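Long-range contacts in butyryl-CoA dehydrogenase (Marinomonas mediterranea, PDB 6CXT), which belongs to the acyl-CoA dehydrogenase family of flavoproteins and holds flavin-adenine dinucleotide in a pocket partly built by its middle beta domain: residues Ile120-Ile125 with Asp164-Tyr169; Pro191-Gly196 with Val212-Cys217; Val168-Asn173 with Thr182-Pro187. All coordinates share one frame; numbering follows the deposited sequence.

Contact 1. Residues Ile120-Ile125 with Asp164-Tyr169; sequences IAANAI and DYYVVY. With FAD (flavin-adenine dinucleotide), chain D.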
loop_
_atom_site.group_PDB
_atom_site.type_symbol
_atom_site.label_atom_id
_atom_site.label_comp_id
_atom_site.label_asym_id
_atom_site.label_seq_id
_atom_site.Cartn_x
_atom_site.Cartn_y
_atom_site.Cartn_z
ATOM N N ILE B 120 14.058 -13.645 -37.075
ATOM C CA ILE B 120 13.471 -13.359 -35.745
ATOM C C ILE B 120 13.667 -14.612 -34.885
ATOM O O ILE B 120 13.450 -15.743 -35.348
ATOM C CB ILE B 120 11.948 -13.064 -35.882
ATOM C CG1 ILE B 120 11.734 -11.917 -36.870
ATOM C CG2 ILE B 120 11.283 -12.866 -34.485
ATOM C CD1 ILE B 120 10.312 -11.360 -36.966
ATOM N N ALA B 121 14.044 -14.413 -33.610
ATOM C CA ALA B 121 14.232 -15.520 -32.685
ATOM C C ALA B 121 13.219 -15.408 -31.548
ATOM O O ALA B 121 12.717 -14.299 -31.244
ATOM C CB ALA B 121 15.649 -15.555 -32.139
ATOM N N ALA B 122 12.881 -16.570 -31.004
ATOM C CA ALA B 122 11.943 -16.692 -29.924
ATOM C C ALA B 122 12.640 -17.525 -28.879
ATOM O O ALA B 122 13.366 -18.475 -29.195
ATOM C CB ALA B 122 10.679 -17.415 -30.417
ATOM N N ASN B 123 12.353 -17.251 -27.623
ATOM C CA ASN B 123 12.874 -17.952 -26.469
ATOM C C ASN B 123 11.823 -18.971 -25.982
ATOM O O ASN B 123 10.706 -18.599 -25.749
ATOM C CB ASN B 123 13.179 -16.910 -25.395
ATOM C CG ASN B 123 13.747 -17.496 -24.147
ATOM O OD1 ASN B 123 13.384 -17.092 -23.054
ATOM N ND2 ASN B 123 14.651 -18.395 -24.295
ATOM N N ALA B 124 12.191 -20.230 -25.769
ATOM C CA ALA B 124 11.195 -21.220 -25.417
ATOM C C ALA B 124 11.620 -22.113 -24.263
ATOM O O ALA B 124 12.372 -23.091 -24.453
ATOM C CB ALA B 124 10.796 -22.061 -26.646
ATOM N N ILE B 125 11.121 -21.806 -23.061
ATOM C CA ILE B 125 11.443 -22.649 -21.895
ATOM C C ILE B 125 10.182 -23.106 -21.172
ATOM O O ILE B 125 10.094 -24.290 -20.824
ATOM C CB ILE B 125 12.518 -21.975 -20.955
ATOM C CG1 ILE B 125 12.906 -22.944 -19.834
ATOM C CG2 ILE B 125 11.966 -20.666 -20.315
ATOM C CD1 ILE B 125 14.125 -22.599 -19.036
ATOM N N ASP B 164 11.977 -17.479 -36.750
ATOM C CA ASP B 164 12.854 -18.217 -37.665
ATOM C C ASP B 164 13.734 -19.202 -36.915
ATOM O O ASP B 164 14.189 -20.179 -37.508
ATOM C CB ASP B 164 13.690 -17.256 -38.485
ATOM C CG ASP B 164 12.835 -16.414 -39.368
ATOM O OD1 ASP B 164 12.107 -16.987 -40.199
ATOM O OD2 ASP B 164 12.815 -15.179 -39.194
ATOM N N TYR B 165 13.935 -18.973 -35.616
ATOM C CA TYR B 165 14.652 -19.859 -34.721
ATOM C C TYR B 165 14.040 -19.832 -33.334
ATOM O O TYR B 165 13.554 -18.785 -32.921
ATOM C CB TYR B 165 16.051 -19.349 -34.511
ATOM C CG TYR B 165 16.830 -19.175 -35.787
ATOM C CD1 TYR B 165 17.430 -20.297 -36.438
ATOM C CD2 TYR B 165 16.993 -17.925 -36.328
ATOM C CE1 TYR B 165 18.150 -20.127 -37.607
ATOM C CE2 TYR B 165 17.723 -17.746 -37.489
ATOM C CZ TYR B 165 18.303 -18.845 -38.115
ATOM O OH TYR B 165 19.031 -18.591 -39.256
ATOM N N TYR B 166 14.045 -20.970 -32.658
ATOM C CA TYR B 166 13.681 -21.084 -31.239
ATOM C C TYR B 166 14.901 -21.383 -30.426
ATOM O O TYR B 166 15.672 -22.277 -30.780
ATOM C CB TYR B 166 12.693 -22.183 -31.023
ATOM C CG TYR B 166 11.455 -21.930 -31.805
ATOM C CD1 TYR B 166 10.468 -21.026 -31.330
ATOM C CD2 TYR B 166 11.260 -22.546 -33.052
ATOM C CE1 TYR B 166 9.296 -20.777 -32.067
ATOM C CE2 TYR B 166 10.094 -22.281 -33.810
ATOM C CZ TYR B 166 9.118 -21.412 -33.311
ATOM O OH TYR B 166 8.014 -21.141 -34.097
ATOM N N VAL B 167 15.134 -20.622 -29.347
ATOM C CA VAL B 167 16.155 -21.076 -28.354
ATOM C C VAL B 167 15.382 -21.927 -27.366
ATOM O O VAL B 167 14.524 -21.424 -26.631
ATOM C CB VAL B 167 16.868 -19.867 -27.701
ATOM C CG1 VAL B 167 17.886 -20.314 -26.675
ATOM C CG2 VAL B 167 17.496 -19.004 -28.762
ATOM N N VAL B 168 15.665 -23.223 -27.327
ATOM C CA VAL B 168 14.806 -24.192 -26.660
ATOM C C VAL B 168 15.657 -24.810 -25.566
ATOM O O VAL B 168 16.832 -25.083 -25.805
ATOM C CB VAL B 168 14.366 -25.276 -27.648
ATOM C CG1 VAL B 168 13.527 -26.364 -26.990
ATOM C CG2 VAL B 168 13.605 -24.626 -28.788
ATOM N N TYR B 169 15.063 -24.988 -24.380
ATOM C CA TYR B 169 15.762 -25.521 -23.220
ATOM C C TYR B 169 15.121 -26.869 -22.970
ATOM O O TYR B 169 13.890 -26.980 -22.899
ATOM C CB TYR B 169 15.659 -24.523 -21.981
ATOM C CG TYR B 169 16.439 -23.259 -22.227
ATOM C CD1 TYR B 169 15.865 -22.160 -22.891
ATOM C CD2 TYR B 169 17.727 -23.133 -21.780
ATOM C CE1 TYR B 169 16.603 -21.027 -23.160
ATOM C CE2 TYR B 169 18.466 -21.984 -22.020
ATOM C CZ TYR B 169 17.894 -20.935 -22.692
ATOM O OH TYR B 169 18.646 -19.817 -22.919
HETATM P PA FAD D . 3.106 -20.290 -12.193
HETATM O O1A FAD D . 4.603 -20.530 -12.176
HETATM O O2A FAD D . 2.055 -21.386 -12.255
HETATM O O5B FAD D . 2.768 -19.269 -10.971
HETATM C C5B FAD D . 1.413 -18.981 -10.555
HETATM C C4B FAD D . 1.559 -18.153 -9.261
HETATM O O4B FAD D . 2.303 -18.912 -8.274
HETATM C C3B FAD D . 2.333 -16.864 -9.519
HETATM O O3B FAD D . 1.752 -15.917 -8.613
HETATM C C2B FAD D . 3.748 -17.211 -9.006
HETATM O O2B FAD D . 4.545 -16.055 -8.648
HETATM C C1B FAD D . 3.430 -18.180 -7.826
HETATM N N9A FAD D . 4.627 -19.003 -7.553
HETATM C C8A FAD D . 5.128 -20.013 -8.314
HETATM N N7A FAD D . 6.317 -20.459 -7.775
HETATM C C5A FAD D . 6.584 -19.708 -6.669
HETATM C C6A FAD D . 7.638 -19.631 -5.624
HETATM N N6A FAD D . 8.745 -20.456 -5.645
HETATM N N1A FAD D . 7.490 -18.680 -4.652
HETATM C C2A FAD D . 6.423 -17.812 -4.596
HETATM N N3A FAD D . 5.427 -17.858 -5.510
HETATM C C4A FAD D . 5.454 -18.748 -6.540
HETATM N N1 FAD D . 7.941 -18.065 -21.442
HETATM C C2 FAD D . 8.911 -18.432 -22.355
HETATM O O2 FAD D . 9.491 -19.530 -22.135
HETATM N N3 FAD D . 9.242 -17.688 -23.449
HETATM C C4 FAD D . 8.581 -16.549 -23.739
HETATM O O4 FAD D . 8.890 -15.898 -24.737
HETATM C C4X FAD D . 7.499 -16.088 -22.802
HETATM N N5 FAD D . 6.759 -14.977 -23.022
HETATM C C5X FAD D . 5.734 -14.597 -22.209
HETATM C C6 FAD D . 5.016 -13.417 -22.539
HETATM C C7 FAD D . 3.938 -13.018 -21.721
HETATM C C7M FAD D . 3.156 -11.785 -22.100
HETATM C C8 FAD D . 3.567 -13.810 -20.536
HETATM C C8M FAD D . 2.439 -13.381 -19.658
HETATM C C9 FAD D . 4.297 -14.965 -20.184
HETATM C C9A FAD D . 5.379 -15.372 -20.998
HETATM N N10 FAD D . 6.137 -16.553 -20.715
HETATM C C10 FAD D . 7.197 -16.925 -21.613
HETATM C "C1'" FAD D . 5.834 -17.398 -19.568
HETATM C "C2'" FAD D . 6.313 -16.690 -18.279
HETATM O "O2'" FAD D . 7.744 -16.652 -18.137
HETATM C "C3'" FAD D . 5.599 -17.324 -17.096
HETATM O "O3'" FAD D . 4.203 -16.991 -17.238
HETATM C "C4'" FAD D . 6.138 -17.039 -15.683
HETATM O "O4'" FAD D . 7.456 -17.652 -15.511
HETATM C "C5'" FAD D . 5.199 -17.600 -14.606
HETATM O "O5'" FAD D . 4.931 -18.972 -14.923
HETATM P P FAD D . 3.441 -19.477 -14.933
HETATM O O1P FAD D . 3.411 -20.979 -15.233
HETATM O O2P FAD D . 2.543 -18.640 -15.823
HETATM O O3P FAD D . 2.859 -19.305 -13.447
#
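D164 opens the pairing by gripping I120 twice. Its N-H reaches I120 O at 2.7 Å, and its carboxylate reaches back to the N-H of the same residue: with CG anti to the carbonyl carbon (chi1 -64°), the anti lone pair of D164 OD2 takes I120 N at 2.9 Å. A short acidic side chain suits this spot, because it can reach that N-H from beside its own backbone. The next residue, Y165, gives I120 O a second, longer N-H and offers its own carbonyl to A122 N. Y166 follows on the other face, its ring carbon CD1 3.7 Å from A122 CB; alanine is small enough to lie beside so broad a ring, whose hydroxyl is hydrogen-bonded to G160 O. V167 then bridges A122 and A124, giving its N-H to A122 O and receiving A124 N at 2.8 Å on V167 O. This is a regular parallel ladder, in which 121-124 forms an edge strand of the middle domain's mixed sheet. Its outer side is therefore available to the flavin: N123 O accepts FAD N3 at 2.9 Å, and I125 N donates to FAD O2. V168 packs loosely on A124. Last, Y169 presents its ring edge to N123, CE1 lying 3.5 Å from ND2 with amide and ring planes 88° apart, while N123 OD1 is hydrogen-bonded to the bound FK4 and I125 CG1 rests against Y169 CB at 3.8 Å.

Contact 2. Residues Pro191-Gly196 with Val212-Cys217; sequences PGISVG and VFFDNC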
loop_
_atom_site.group_PDB
_atom_site.type_symbol
_atom_site.label_atom_id
_atom_site.label_comp_id
_atom_site.label_asym_id
_atom_site.label_seq_id
_atom_site.Cartn_x
_atom_site.Cartn_y
_atom_site.Cartn_z
ATOM N N PRO B 191 11.597 -30.218 -39.547
ATOM C CA PRO B 191 10.396 -31.003 -39.487
ATOM C C PRO B 191 10.038 -31.425 -38.095
ATOM O O PRO B 191 10.884 -31.867 -37.300
ATOM C CB PRO B 191 10.731 -32.245 -40.359
ATOM C CG PRO B 191 11.647 -31.666 -41.385
ATOM C CD PRO B 191 12.550 -30.794 -40.524
ATOM N N GLY B 192 8.755 -31.305 -37.793
ATOM C CA GLY B 192 8.247 -31.730 -36.487
ATOM C C GLY B 192 7.809 -30.530 -35.585
ATOM O O GLY B 192 7.157 -30.743 -34.561
ATOM N N ILE B 193 8.156 -29.308 -35.977
ATOM C CA ILE B 193 7.622 -28.068 -35.311
ATOM C C ILE B 193 6.181 -27.753 -35.763
ATOM O O ILE B 193 5.882 -27.714 -36.967
ATOM C CB ILE B 193 8.515 -26.844 -35.554
ATOM C CG1 ILE B 193 9.897 -27.095 -34.977
ATOM C CG2 ILE B 193 7.854 -25.549 -34.972
ATOM C CD1 ILE B 193 10.880 -26.027 -35.405
ATOM N N SER B 194 5.279 -27.546 -34.799
ATOM C CA SER B 194 3.956 -26.969 -35.103
ATOM C C SER B 194 3.718 -25.807 -34.067
ATOM O O SER B 194 4.314 -25.810 -32.967
ATOM C CB SER B 194 2.860 -27.994 -35.065
ATOM O OG SER B 194 2.942 -28.606 -33.807
ATOM N N VAL B 195 2.972 -24.800 -34.509
ATOM C CA VAL B 195 2.806 -23.583 -33.727
ATOM C C VAL B 195 1.301 -23.305 -33.732
ATOM O O VAL B 195 0.652 -23.307 -34.813
ATOM C CB VAL B 195 3.575 -22.428 -34.396
ATOM C CG1 VAL B 195 3.425 -21.108 -33.590
ATOM C CG2 VAL B 195 5.058 -22.765 -34.628
ATOM N N GLY B 196 0.721 -23.025 -32.549
ATOM C CA GLY B 196 -0.701 -22.653 -32.471
ATOM C C GLY B 196 -0.888 -21.194 -32.875
ATOM O O GLY B 196 0.086 -20.418 -32.952
ATOM N N VAL B 212 4.135 -23.909 -28.892
ATOM C CA VAL B 212 5.018 -24.470 -29.925
ATOM C C VAL B 212 5.274 -25.902 -29.482
ATOM O O VAL B 212 5.599 -26.128 -28.297
ATOM C CB VAL B 212 6.360 -23.730 -30.093
ATOM C CG1 VAL B 212 7.160 -24.355 -31.276
ATOM C CG2 VAL B 212 6.159 -22.215 -30.360
ATOM N N PHE B 213 5.052 -26.859 -30.401
ATOM C CA PHE B 213 5.303 -28.298 -30.109
ATOM C C PHE B 213 6.491 -28.800 -30.966
ATOM O O PHE B 213 6.644 -28.402 -32.134
ATOM C CB PHE B 213 4.034 -29.172 -30.269
ATOM C CG PHE B 213 4.178 -30.541 -29.616
ATOM C CD1 PHE B 213 3.889 -30.728 -28.241
ATOM C CD2 PHE B 213 4.676 -31.675 -30.351
ATOM C CE1 PHE B 213 4.063 -31.991 -27.630
ATOM C CE2 PHE B 213 4.851 -32.931 -29.722
ATOM C CZ PHE B 213 4.549 -33.084 -28.370
ATOM N N PHE B 214 7.346 -29.614 -30.352
ATOM C CA PHE B 214 8.518 -30.178 -31.034
ATOM C C PHE B 214 8.279 -31.670 -31.021
ATOM O O PHE B 214 8.299 -32.321 -29.959
ATOM C CB PHE B 214 9.788 -29.776 -30.309
ATOM C CG PHE B 214 10.032 -28.291 -30.298
ATOM C CD1 PHE B 214 10.672 -27.648 -31.364
ATOM C CD2 PHE B 214 9.603 -27.512 -29.199
ATOM C CE1 PHE B 214 10.921 -26.276 -31.377
ATOM C CE2 PHE B 214 9.843 -26.122 -29.205
ATOM C CZ PHE B 214 10.491 -25.497 -30.276
ATOM N N ASP B 215 7.917 -32.190 -32.184
ATOM C CA ASP B 215 7.583 -33.613 -32.335
ATOM C C ASP B 215 8.777 -34.276 -33.025
ATOM O O ASP B 215 8.910 -34.187 -34.271
ATOM C CB ASP B 215 6.301 -33.754 -33.172
ATOM C CG ASP B 215 5.947 -35.204 -33.512
ATOM O OD1 ASP B 215 6.455 -36.144 -32.902
ATOM O OD2 ASP B 215 5.103 -35.398 -34.401
ATOM N N ASN B 216 9.655 -34.887 -32.220
ATOM C CA ASN B 216 10.857 -35.577 -32.753
ATOM C C ASN B 216 11.588 -34.743 -33.759
ATOM O O ASN B 216 11.725 -35.108 -34.931
ATOM C CB ASN B 216 10.477 -36.970 -33.320
ATOM C CG ASN B 216 10.130 -37.969 -32.198
ATOM O OD1 ASN B 216 10.875 -38.126 -31.212
ATOM N ND2 ASN B 216 8.991 -38.630 -32.329
ATOM N N CYS B 217 12.040 -33.581 -33.316
ATOM C CA CYS B 217 12.746 -32.662 -34.164
ATOM C C CYS B 217 14.188 -33.080 -34.075
ATOM O O CYS B 217 14.748 -33.128 -32.964
ATOM C CB CYS B 217 12.601 -31.209 -33.636
ATOM S SG CYS B 217 10.928 -30.626 -33.940
#
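I193 turns CG1 anti to its carbonyl carbon (chi1 -61°), and F214 sets its ring the same way relative to its own backbone (chi1 -63°); as I193 and F214 are paired on one face, these torsions lay the two side chains side by side, pointing in one direction. I193 CG1 comes to 3.7 Å from F214 CD1, while the other branch, CG2, meets V212 CG1 at 3.9 Å. A branched isoleucine suits this place because one residue can touch both the phenylalanine paired with it and the valine two positions away. C217 SG closes the group, 3.8 Å from I193 CG1 and in the plane of the F214 ring at its edge. V195 lies on the same face opposite V212, and this apolar face packs on Y166, V168 and V186 of the neighbouring mixed sheet.

S194 and F213, whose side chains start out on the reverse face, are the hydrogen-bonded pair of this antiparallel ladder. S194 O receives F213 N at 2.9 Å, and S194 N donates to F213 O at 3.1 Å. S194 OG stands 3.7 Å from F213 CB, a small polar group suited to an exposed face. At the far end D215 N reaches G192 O at 2.9 Å, but from 44° above the carbonyl plane, as the chain begins to turn its corner. G192 has a positive phi, and its backbone angles and the closeness of D215 O are of a kind that glycine suits. Beyond, N216 and C217 both face L150 in a G1 beta bulge. Strand 193-195 is thus an edge strand with two chemically different faces: its backbone bonds fix the pairing, while the aliphatic, aromatic and sulfur contacts of I193 bind it to the domain interior.

Contact 3. Residues Val168-Asn173 with Thr182-Pro187; sequences VYATTN and TAFVVP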
loop_
_atom_site.group_PDB
_atom_site.type_symbol
_atom_site.label_atom_id
_atom_site.label_comp_id
_atom_site.label_asym_id
_atom_site.label_seq_id
_atom_site.Cartn_x
_atom_site.Cartn_y
_atom_site.Cartn_z
ATOM N N VAL B 168 15.665 -23.223 -27.327
ATOM C CA VAL B 168 14.806 -24.192 -26.660
ATOM C C VAL B 168 15.657 -24.810 -25.566
ATOM O O VAL B 168 16.832 -25.083 -25.805
ATOM C CB VAL B 168 14.366 -25.276 -27.648
ATOM C CG1 VAL B 168 13.527 -26.364 -26.990
ATOM C CG2 VAL B 168 13.605 -24.626 -28.788
ATOM N N TYR B 169 15.063 -24.988 -24.380
ATOM C CA TYR B 169 15.762 -25.521 -23.220
ATOM C C TYR B 169 15.121 -26.869 -22.970
ATOM O O TYR B 169 13.890 -26.980 -22.899
ATOM C CB TYR B 169 15.659 -24.523 -21.981
ATOM C CG TYR B 169 16.439 -23.259 -22.227
ATOM C CD1 TYR B 169 15.865 -22.160 -22.891
ATOM C CD2 TYR B 169 17.727 -23.133 -21.780
ATOM C CE1 TYR B 169 16.603 -21.027 -23.160
ATOM C CE2 TYR B 169 18.466 -21.984 -22.020
ATOM C CZ TYR B 169 17.894 -20.935 -22.692
ATOM O OH TYR B 169 18.646 -19.817 -22.919
ATOM N N ALA B 170 15.946 -27.934 -22.892
ATOM C CA ALA B 170 15.418 -29.303 -22.909
ATOM C C ALA B 170 16.193 -30.156 -21.884
ATOM O O ALA B 170 17.326 -29.843 -21.607
ATOM C CB ALA B 170 15.535 -29.921 -24.312
ATOM N N THR B 171 15.562 -31.182 -21.333
ATOM C CA THR B 171 16.297 -32.084 -20.419
ATOM C C THR B 171 17.151 -33.081 -21.238
ATOM O O THR B 171 16.595 -33.867 -22.029
ATOM C CB THR B 171 15.317 -32.826 -19.532
ATOM O OG1 THR B 171 14.552 -31.845 -18.816
ATOM C CG2 THR B 171 16.081 -33.717 -18.487
ATOM N N THR B 172 18.466 -33.009 -21.061
ATOM C CA THR B 172 19.369 -34.029 -21.584
ATOM C C THR B 172 19.750 -35.171 -20.610
ATOM O O THR B 172 20.159 -36.260 -21.077
ATOM C CB THR B 172 20.600 -33.427 -22.228
ATOM O OG1 THR B 172 21.162 -32.427 -21.372
ATOM C CG2 THR B 172 20.241 -32.820 -23.603
ATOM N N ASN B 173 19.580 -34.966 -19.288
ATOM C CA ASN B 173 19.897 -36.021 -18.286
ATOM C C ASN B 173 19.145 -35.756 -16.982
ATOM O O ASN B 173 19.558 -34.904 -16.200
ATOM C CB ASN B 173 21.428 -36.116 -18.087
ATOM C CG ASN B 173 21.879 -37.322 -17.208
ATOM O OD1 ASN B 173 22.990 -37.818 -17.390
ATOM N ND2 ASN B 173 21.074 -37.738 -16.255
ATOM N N THR B 182 20.022 -28.661 -21.460
ATOM C CA THR B 182 20.858 -28.083 -22.500
ATOM C C THR B 182 20.039 -27.114 -23.367
ATOM O O THR B 182 18.841 -27.324 -23.554
ATOM C CB THR B 182 21.441 -29.271 -23.398
ATOM O OG1 THR B 182 22.166 -30.191 -22.537
ATOM C CG2 THR B 182 22.328 -28.793 -24.505
ATOM N N ALA B 183 20.716 -26.073 -23.848
ATOM C CA ALA B 183 20.141 -25.083 -24.731
ATOM C C ALA B 183 20.458 -25.399 -26.184
ATOM O O ALA B 183 21.613 -25.739 -26.518
ATOM C CB ALA B 183 20.674 -23.707 -24.384
ATOM N N PHE B 184 19.457 -25.227 -27.047
ATOM C CA PHE B 184 19.611 -25.497 -28.491
ATOM C C PHE B 184 18.954 -24.371 -29.285
ATOM O O PHE B 184 17.923 -23.839 -28.861
ATOM C CB PHE B 184 18.817 -26.770 -28.839
ATOM C CG PHE B 184 19.332 -28.011 -28.170
ATOM C CD1 PHE B 184 20.398 -28.746 -28.739
ATOM C CD2 PHE B 184 18.741 -28.477 -26.993
ATOM C CE1 PHE B 184 20.849 -29.909 -28.128
ATOM C CE2 PHE B 184 19.194 -29.640 -26.364
ATOM C CZ PHE B 184 20.248 -30.370 -26.953
ATOM N N VAL B 185 19.541 -24.011 -30.408
ATOM C CA VAL B 185 18.890 -23.137 -31.385
ATOM C C VAL B 185 18.224 -24.055 -32.393
ATOM O O VAL B 185 18.909 -24.876 -33.025
ATOM C CB VAL B 185 19.910 -22.257 -32.112
ATOM C CG1 VAL B 185 19.238 -21.444 -33.225
ATOM C CG2 VAL B 185 20.615 -21.328 -31.135
ATOM N N VAL B 186 16.901 -23.968 -32.526
ATOM C CA VAL B 186 16.131 -24.889 -33.354
ATOM C C VAL B 186 15.574 -24.077 -34.535
ATOM O O VAL B 186 14.687 -23.235 -34.332
ATOM C CB VAL B 186 15.016 -25.576 -32.572
ATOM C CG1 VAL B 186 14.208 -26.538 -33.453
ATOM C CG2 VAL B 186 15.584 -26.301 -31.359
ATOM N N PRO B 187 16.064 -24.308 -35.741
ATOM C CA PRO B 187 15.499 -23.566 -36.860
ATOM C C PRO B 187 14.019 -23.902 -37.090
ATOM O O PRO B 187 13.600 -25.001 -36.896
ATOM C CB PRO B 187 16.380 -23.969 -38.044
ATOM C CG PRO B 187 17.594 -24.558 -37.445
ATOM C CD PRO B 187 17.179 -25.159 -36.145
#
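Backbone hydrogen bonds make up the frame of this contact, where A170 and V168 each pair with a residue of the returning strand. V168 N donates to F184 O at 2.8 Å and V168 O receives F184 N in return; A170 and T182 exchange the same two bonds, with T182 N 2.9 Å from A170 O. Between these hydrogen-bonded pairs, Y169 and A183 form a non-hydrogen-bonded pair. The two strands are the arms of a beta hairpin in the mixed sheet of the acyl-CoA dehydrogenase middle domain, and their short axes run at 137°, strongly twisted from antiparallel.

Apolar contacts divide between the faces. On one, V168 CG2 meets V186 CG2 at 3.7 Å, beta-branched residues that suit extended strands, and A170 CB lies 4.2 Å from F184 CE2, the small methyl accommodating the ring. T172 CG2 comes in at the edge of that ring, near its plane, 4.2 Å from F184 CZ. F214 of strand 209-220 touches both valines, and Y148 meets F184 edge-to-face. On the other face A183 CB touches Y169 CE2 at 3.7 Å, a methyl again beside a large ring.

The side-chain hydrogen bond lies near the hairpin's connecting end. T172 OG1 stands between its backbone N and carbonyl carbon (chi1 47°), which brings it to T182 OG1, the donor, at 2.7 Å; the two side chains cross at about a right angle. T172 OG1 is also bonded to E228 OE2, and G229 N donates to T182 OG1. Each hydroxyl therefore has a partner besides the other threonine, and this short polar chain, probably polarised by the carboxylate, ties the hairpin to the segment around E228 while the T172 methyl touches the edge of the F184 ring.

All three contacts lie in the middle domain and on the same side of the chain's centre. Contact 1 comes first along the chain, contact 3 follows on the same strand, 165-171, and contact 2 comes last. Contacts 1 and 3, with centres about 10 Å apart, are successive ladders of one mixed sheet and share V168 and Y169; strand 165-171 is an inner strand, common to both ladders. Contact 2, its centre about 12 Å from that of contact 1 and 13 Å from that of contact 3, belongs to the second, antiparallel sheet. The two sheets meet where Y166, V168 and V186 pack against V212, F214, I193 and V195, so the second sheet packs against the strands next to the flavin-binding edge strand.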